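Local coordinates for protein uricase (Arthrobacter globiformis, PDB 2YZC) that catalyses the oxidation of uric acid by molecular oxygen to 5-hydroxyisourate, which is processed further to (S)-allantoin, at residues Gly106-Asp116 with Arg127-Glu138. Residues are numbered along the deposited sequence; the frame is centred on the assembly and turned at random.
Sequences GRWAAQQFFWD and RNKSEVRTAVLE
R127 lays its CG over the W115 six-membered ring, 3.3 Å from the centroid, a CH-pi contact suited to its aliphatic stem. Bends at chi2 and chi3 (-95°, -96°) turn its guanidinium so that F113 CB lies against one face. N128, whose backbone N donates to F114 O, forms an Asx turn at the S130 corner. There a water bridges the strands, accepting from F114 N and donating to N128 O and E131 O. The F114 ring packs obliquely against E131, whose carboxylate Y203 and R207 hold, and against R133 CB, 3.7 Å from F114 CZ. Extended R133 runs alongside Q112, whose OE1, hydrogen-bonded to T85, lies over one guanidinium face; D200 and E86 take the arginine's charge. From R133 to L137, backbone bonds make a regular antiparallel ladder; small A135 and A110 pack under helix 85-99. V136 CG1 sits over the R107 guanidinium, 3.4 Å from R107 CZ, and R107 NH1 makes a salt bridge to E138 OE1 (2.7 Å), guanidinium and carboxylate planes 83° apart. A leucine in place of R107 would probably cost the E138 carboxylate one cationic partner, though R49 would remain. Backbone bonds join the strands; salt bridges tie E131, R133 and E138 into the uricase fold.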
ATOM      1  N   GLY A 106       8.004  26.197 -13.485  1.00 20.91           N
ATOM      2  CA  GLY A 106       7.610  24.814 -13.314  1.00 20.19           C
ATOM      3  C   GLY A 106       7.938  24.292 -11.936  1.00 19.61           C
ATOM      4  O   GLY A 106       8.338  25.044 -11.046  1.00 19.13           O
ATOM      5  N   ARG A 107       7.770  22.987 -11.763  1.00 19.82           N
ATOM      6  CA  ARG A 107       8.041  22.341 -10.492  1.00 20.18           C
ATOM      7  C   ARG A 107       8.702  20.997 -10.785  1.00 20.79           C
ATOM      8  O   ARG A 107       8.141  20.157 -11.487  1.00 23.31           O
ATOM      9  CB  ARG A 107       6.729  22.131  -9.726  1.00 22.55           C
ATOM     10  CG  ARG A 107       6.889  21.522  -8.337  0.50 22.64           C
ATOM     11  CD  ARG A 107       5.528  21.209  -7.726  1.00 27.26           C
ATOM     12  NE  ARG A 107       5.632  20.586  -6.406  1.00 31.23           N
ATOM     13  CZ  ARG A 107       5.774  21.248  -5.259  1.00 36.46           C
ATOM     14  NH1 ARG A 107       5.829  22.577  -5.241  1.00 33.34           N
ATOM     15  NH2 ARG A 107       5.864  20.573  -4.117  1.00 37.69           N
ATOM     16  N   TRP A 108       9.909  20.813 -10.273  1.00 18.67           N
ATOM     17  CA  TRP A 108      10.635  19.570 -10.476  1.00 19.32           C
ATOM     18  C   TRP A 108      10.912  19.004  -9.097  1.00 20.51           C
ATOM     19  O   TRP A 108      11.401  19.707  -8.209  1.00 19.73           O
ATOM     20  CB  TRP A 108      11.930  19.839 -11.244  1.00 18.64           C
ATOM     21  CG  TRP A 108      11.645  20.330 -12.635  1.00 20.20           C
ATOM     22  CD1 TRP A 108      11.460  19.563 -13.755  1.00 20.94           C
ATOM     23  CD2 TRP A 108      11.385  21.681 -13.028  1.00 19.00           C
ATOM     24  NE1 TRP A 108      11.094  20.358 -14.820  1.00 19.54           N
ATOM     25  CE2 TRP A 108      11.040  21.661 -14.399  1.00 21.10           C
ATOM     26  CE3 TRP A 108      11.405  22.911 -12.353  1.00 20.22           C
ATOM     27  CZ2 TRP A 108      10.718  22.826 -15.108  1.00 19.52           C
ATOM     28  CZ3 TRP A 108      11.082  24.065 -13.059  1.00 19.11           C
ATOM     29  CH2 TRP A 108      10.744  24.012 -14.422  1.00 19.94           C
ATOM     30  N   ALA A 109      10.583  17.731  -8.914  1.00 18.65           N
ATOM     31  CA  ALA A 109      10.767  17.102  -7.619  1.00 18.41           C
ATOM     32  C   ALA A 109      11.371  15.719  -7.733  1.00 18.22           C
ATOM     33  O   ALA A 109      11.342  15.086  -8.795  1.00 17.44           O
ATOM     34  CB  ALA A 109       9.432  17.034  -6.887  1.00 16.69           C
ATOM     35  N   ALA A 110      11.924  15.245  -6.626  1.00 17.72           N
ATOM     36  CA  ALA A 110      12.528  13.930  -6.619  1.00 18.34           C
ATOM     37  C   ALA A 110      12.635  13.347  -5.233  1.00 19.12           C
ATOM     38  O   ALA A 110      12.740  14.063  -4.235  1.00 18.61           O
ATOM     39  CB  ALA A 110      13.919  13.985  -7.252  1.00 19.41           C
ATOM     40  N   GLN A 111      12.565  12.027  -5.192  1.00 16.99           N
ATOM     41  CA  GLN A 111      12.739  11.278  -3.970  1.00 18.12           C
ATOM     42  C   GLN A 111      14.084  10.620  -4.242  1.00 17.87           C
ATOM     43  O   GLN A 111      14.364  10.230  -5.379  1.00 17.43           O
ATOM     44  CB  GLN A 111      11.650  10.216  -3.815  1.00 19.60           C
ATOM     45  CG  GLN A 111      10.316  10.774  -3.344  1.00 23.13           C
ATOM     46  CD  GLN A 111       9.221   9.728  -3.340  1.00 27.00           C
ATOM     47  OE1 GLN A 111       8.301   9.775  -2.520  1.00 31.38           O
ATOM     48  NE2 GLN A 111       9.305   8.785  -4.261  1.00 22.47           N
ATOM     49  N   GLN A 112      14.928  10.543  -3.219  1.00 17.08           N
ATOM     50  CA  GLN A 112      16.238   9.917  -3.359  1.00 16.81           C
ATOM     51  C   GLN A 112      16.249   8.728  -2.420  1.00 18.94           C
ATOM     52  O   GLN A 112      15.919   8.863  -1.239  1.00 18.62           O
ATOM     53  CB  GLN A 112      17.357  10.883  -2.964  1.00 18.44           C
ATOM     54  CG  GLN A 112      18.763  10.308  -3.156  1.00 21.91           C
ATOM     55  CD  GLN A 112      19.853  11.276  -2.737  1.00 24.09           C
ATOM     56  OE1 GLN A 112      19.721  12.482  -2.908  1.00 23.74           O
ATOM     57  NE2 GLN A 112      20.945  10.745  -2.193  1.00 28.73           N
ATOM     58  N   PHE A 113      16.621   7.568  -2.954  1.00 17.52           N
ATOM     59  CA  PHE A 113      16.672   6.336  -2.183  1.00 18.49           C
ATOM     60  C   PHE A 113      18.120   5.985  -1.879  1.00 19.80           C
ATOM     61  O   PHE A 113      18.982   6.030  -2.760  1.00 19.64           O
ATOM     62  CB  PHE A 113      15.995   5.211  -2.966  1.00 19.45           C
ATOM     63  CG  PHE A 113      14.613   5.561  -3.441  1.00 20.15           C
ATOM     64  CD1 PHE A 113      14.342   5.699  -4.796  1.00 21.27           C
ATOM     65  CD2 PHE A 113      13.593   5.802  -2.526  1.00 19.65           C
ATOM     66  CE1 PHE A 113      13.070   6.075  -5.238  1.00 22.65           C
ATOM     67  CE2 PHE A 113      12.319   6.178  -2.955  1.00 19.95           C
ATOM     68  CZ  PHE A 113      12.059   6.316  -4.314  1.00 20.61           C
ATOM     69  N   PHE A 114      18.384   5.630  -0.628  1.00 18.66           N
ATOM     70  CA  PHE A 114      19.738   5.308  -0.210  1.00 19.29           C
ATOM     71  C   PHE A 114      20.115   3.839  -0.315  1.00 20.35           C
ATOM     72  O   PHE A 114      19.283   2.950  -0.115  1.00 19.23           O
ATOM     73  CB  PHE A 114      19.968   5.793   1.221  1.00 18.89           C
ATOM     74  CG  PHE A 114      19.805   7.280   1.383  1.00 21.35           C
ATOM     75  CD1 PHE A 114      18.681   7.809   2.007  1.00 20.84           C
ATOM     76  CD2 PHE A 114      20.763   8.153   0.877  1.00 23.37           C
ATOM     77  CE1 PHE A 114      18.511   9.192   2.123  1.00 21.80           C
ATOM     78  CE2 PHE A 114      20.604   9.537   0.985  1.00 23.90           C
ATOM     79  CZ  PHE A 114      19.476  10.055   1.610  1.00 22.01           C
ATOM     80  N   TRP A 115      21.389   3.610  -0.626  1.00 20.22           N
ATOM     81  CA  TRP A 115      21.947   2.275  -0.758  1.00 20.88           C
ATOM     82  C   TRP A 115      23.248   2.184   0.036  1.00 21.86           C
ATOM     83  O   TRP A 115      24.000   3.158   0.134  1.00 23.04           O
ATOM     84  CB  TRP A 115      22.258   1.955  -2.225  1.00 19.97           C
ATOM     85  CG  TRP A 115      21.053   1.783  -3.107  1.00 20.02           C
ATOM     86  CD1 TRP A 115      20.337   2.769  -3.726  1.00 19.82           C
ATOM     87  CD2 TRP A 115      20.428   0.546  -3.465  1.00 20.84           C
ATOM     88  NE1 TRP A 115      19.308   2.221  -4.451  1.00 21.02           N
ATOM     89  CE2 TRP A 115      19.338   0.858  -4.311  1.00 20.93           C
ATOM     90  CE3 TRP A 115      20.683  -0.798  -3.156  1.00 19.18           C
ATOM     91  CZ2 TRP A 115      18.502  -0.124  -4.852  1.00 21.74           C
ATOM     92  CZ3 TRP A 115      19.846  -1.778  -3.696  1.00 20.76           C
ATOM     93  CH2 TRP A 115      18.770  -1.434  -4.533  1.00 21.06           C
ATOM     94  N   ASP A 116      23.501   1.011   0.601  1.00 21.50           N
ATOM     95  CA  ASP A 116      24.728   0.759   1.348  1.00 22.45           C
ATOM     96  C   ASP A 116      25.451  -0.370   0.627  1.00 21.98           C
ATOM     97  O   ASP A 116      24.810  -1.228   0.025  1.00 21.95           O
ATOM     98  CB  ASP A 116      24.420   0.309   2.780  1.00 24.55           C
ATOM     99  CG  ASP A 116      23.666   1.356   3.570  1.00 28.44           C
ATOM    100  OD1 ASP A 116      24.070   2.538   3.527  1.00 32.36           O
ATOM    101  OD2 ASP A 116      22.679   0.995   4.240  1.00 31.76           O
ATOM    102  N   ARG A 127      19.546  -1.899  -0.113  1.00 18.52           N
ATOM    103  CA  ARG A 127      18.800  -0.674   0.131  1.00 21.01           C
ATOM    104  C   ARG A 127      18.638  -0.329   1.605  1.00 20.18           C
ATOM    105  O   ARG A 127      18.379  -1.197   2.432  1.00 19.76           O
ATOM    106  CB  ARG A 127      17.420  -0.763  -0.534  1.00 22.63           C
ATOM    107  CG  ARG A 127      17.249   0.181  -1.722  1.00 28.77           C
ATOM    108  CD  ARG A 127      16.579   1.487  -1.308  1.00 31.21           C
ATOM    109  NE  ARG A 127      15.143   1.427  -1.570  1.00 37.00           N
ATOM    110  CZ  ARG A 127      14.245   2.247  -1.039  1.00 38.66           C
ATOM    111  NH1 ARG A 127      12.961   2.106  -1.348  1.00 44.61           N
ATOM    112  NH2 ARG A 127      14.622   3.198  -0.195  1.00 36.38           N
ATOM    113  N   ASN A 128      18.840   0.948   1.923  1.00 19.72           N
ATOM    114  CA  ASN A 128      18.651   1.456   3.280  1.00 20.11           C
ATOM    115  C   ASN A 128      17.272   2.089   3.157  1.00 19.73           C
ATOM    116  O   ASN A 128      17.130   3.164   2.579  1.00 21.09           O
ATOM    117  CB  ASN A 128      19.691   2.532   3.622  1.00 20.39           C
ATOM    118  CG  ASN A 128      19.368   3.270   4.924  1.00 24.67           C
ATOM    119  OD1 ASN A 128      18.438   2.906   5.651  1.00 18.62           O
ATOM    120  ND2 ASN A 128      20.139   4.312   5.218  1.00 25.66           N
ATOM    121  N   LYS A 129      16.259   1.406   3.674  1.00 18.63           N
ATOM    122  CA  LYS A 129      14.884   1.884   3.567  1.00 18.24           C
ATOM    123  C   LYS A 129      14.390   2.684   4.768  1.00 18.16           C
ATOM    124  O   LYS A 129      13.211   3.029   4.838  1.00 17.09           O
ATOM    125  CB  LYS A 129      13.950   0.689   3.358  1.00 18.63           C
ATOM    126  CG  LYS A 129      14.320  -0.214   2.177  1.00 18.98           C
ATOM    127  CD  LYS A 129      13.276  -1.310   1.983  1.00 22.01           C
ATOM    128  CE  LYS A 129      13.557  -2.151   0.740  1.00 23.44           C
ATOM    129  NZ  LYS A 129      12.569  -3.262   0.600  1.00 22.73           N
ATOM    130  N   SER A 130      15.287   2.996   5.694  1.00 17.49           N
ATOM    131  CA  SER A 130      14.893   3.702   6.911  1.00 18.86           C
ATOM    132  C   SER A 130      14.481   5.160   6.767  1.00 19.37           C
ATOM    133  O   SER A 130      13.947   5.745   7.703  1.00 19.01           O
ATOM    134  CB  SER A 130      15.998   3.557   7.952  1.00 20.31           C
ATOM    135  OG  SER A 130      16.213   2.176   8.196  1.00 21.05           O
ATOM    136  N   GLU A 131      14.723   5.738   5.597  1.00 17.52           N
ATOM    137  CA  GLU A 131      14.337   7.116   5.334  1.00 19.32           C
ATOM    138  C   GLU A 131      14.421   7.380   3.840  1.00 17.62           C
ATOM    139  O   GLU A 131      15.123   6.679   3.119  1.00 17.93           O
ATOM    140  CB  GLU A 131      15.261   8.092   6.064  1.00 21.07           C
ATOM    141  CG  GLU A 131      16.666   8.137   5.495  1.00 24.71           C
ATOM    142  CD  GLU A 131      17.628   8.902   6.376  1.00 28.68           C
ATOM    143  OE1 GLU A 131      17.791   8.512   7.555  1.00 27.98           O
ATOM    144  OE2 GLU A 131      18.220   9.891   5.888  1.00 27.94           O
ATOM    145  N   VAL A 132      13.691   8.393   3.392  1.00 18.19           N
ATOM    146  CA  VAL A 132      13.687   8.797   1.999  1.00 17.36           C
ATOM    147  C   VAL A 132      13.935  10.298   1.996  1.00 19.28           C
ATOM    148  O   VAL A 132      13.322  11.040   2.773  1.00 17.63           O
ATOM    149  CB  VAL A 132      12.336   8.509   1.318  1.00 16.67           C
ATOM    150  CG1 VAL A 132      12.334   9.085  -0.091  1.00 18.23           C
ATOM    151  CG2 VAL A 132      12.092   6.994   1.257  1.00 18.26           C
ATOM    152  N   ARG A 133      14.848  10.731   1.136  1.00 18.01           N
ATOM    153  CA  ARG A 133      15.191  12.141   1.015  1.00 17.63           C
ATOM    154  C   ARG A 133      14.405  12.745  -0.145  1.00 18.68           C
ATOM    155  O   ARG A 133      14.224  12.103  -1.183  1.00 17.23           O
ATOM    156  CB  ARG A 133      16.697  12.277   0.782  1.00 19.29           C
ATOM    157  CG  ARG A 133      17.182  13.673   0.408  1.00 19.98           C
ATOM    158  CD  ARG A 133      18.703  13.686   0.338  1.00 19.97           C
ATOM    159  NE  ARG A 133      19.225  14.933  -0.209  1.00 21.25           N
ATOM    160  CZ  ARG A 133      20.519  15.191  -0.376  1.00 21.81           C
ATOM    161  NH1 ARG A 133      21.429  14.287  -0.030  1.00 18.64           N
ATOM    162  NH2 ARG A 133      20.904  16.344  -0.909  1.00 20.20           N
ATOM    163  N   THR A 134      13.936  13.978   0.036  1.00 16.16           N
ATOM    164  CA  THR A 134      13.164  14.639  -1.002  1.00 17.97           C
ATOM    165  C   THR A 134      13.725  16.010  -1.352  1.00 18.41           C
ATOM    166  O   THR A 134      14.428  16.634  -0.558  1.00 16.78           O
ATOM    167  CB  THR A 134      11.691  14.828  -0.570  1.00 21.17           C
ATOM    168  OG1 THR A 134      11.626  15.753   0.525  1.00 20.23           O
ATOM    169  CG2 THR A 134      11.085  13.501  -0.136  1.00 23.90           C
ATOM    170  N   ALA A 135      13.405  16.470  -2.556  1.00 18.39           N
ATOM    171  CA  ALA A 135      13.833  17.782  -3.019  1.00 18.16           C
ATOM    172  C   ALA A 135      12.780  18.275  -3.998  1.00 18.94           C
ATOM    173  O   ALA A 135      12.268  17.510  -4.817  1.00 18.60           O
ATOM    174  CB  ALA A 135      15.203  17.699  -3.702  1.00 17.93           C
ATOM    175  N   VAL A 136      12.443  19.554  -3.894  1.00 17.72           N
ATOM    176  CA  VAL A 136      11.462  20.158  -4.776  1.00 18.14           C
ATOM    177  C   VAL A 136      12.022  21.492  -5.215  1.00 19.49           C
ATOM    178  O   VAL A 136      12.480  22.281  -4.387  1.00 19.40           O
ATOM    179  CB  VAL A 136      10.114  20.424  -4.061  1.00 20.83           C
ATOM    180  CG1 VAL A 136       9.188  21.211  -4.978  1.00 23.58           C
ATOM    181  CG2 VAL A 136       9.455  19.105  -3.662  1.00 22.25           C
ATOM    182  N   LEU A 137      12.005  21.726  -6.519  1.00 19.10           N
ATOM    183  CA  LEU A 137      12.478  22.984  -7.073  1.00 20.50           C
ATOM    184  C   LEU A 137      11.321  23.628  -7.806  1.00 20.25           C
ATOM    185  O   LEU A 137      10.602  22.958  -8.546  1.00 20.45           O
ATOM    186  CB  LEU A 137      13.623  22.756  -8.079  1.00 18.96           C
ATOM    187  CG  LEU A 137      13.879  23.934  -9.039  1.00 21.15           C
ATOM    188  CD1 LEU A 137      14.509  25.099  -8.285  1.00 17.08           C
ATOM    189  CD2 LEU A 137      14.794  23.491 -10.181  1.00 19.99           C
ATOM    190  N   GLU A 138      11.110  24.917  -7.573  1.00 20.43           N
ATOM    191  CA  GLU A 138      10.080  25.632  -8.300  1.00 21.04           C
ATOM    192  C   GLU A 138      10.745  26.853  -8.903  1.00 21.76           C
ATOM    193  O   GLU A 138      11.479  27.567  -8.225  1.00 21.97           O
ATOM    194  CB  GLU A 138       8.913  26.058  -7.399  1.00 23.92           C
ATOM    195  CG  GLU A 138       7.833  24.988  -7.247  1.00 28.67           C
ATOM    196  CD  GLU A 138       6.459  25.557  -6.908  1.00 33.18           C
ATOM    197  OE1 GLU A 138       5.513  24.759  -6.718  1.00 34.02           O
ATOM    198  OE2 GLU A 138       6.318  26.800  -6.835  1.00 34.63           O
TER
HETATM  199  O   HOH W   1      16.139   5.161   1.093  1.00 20.35           O
HETATM  200  O   HOH W   2      22.655   4.807   3.762  1.00 38.28           O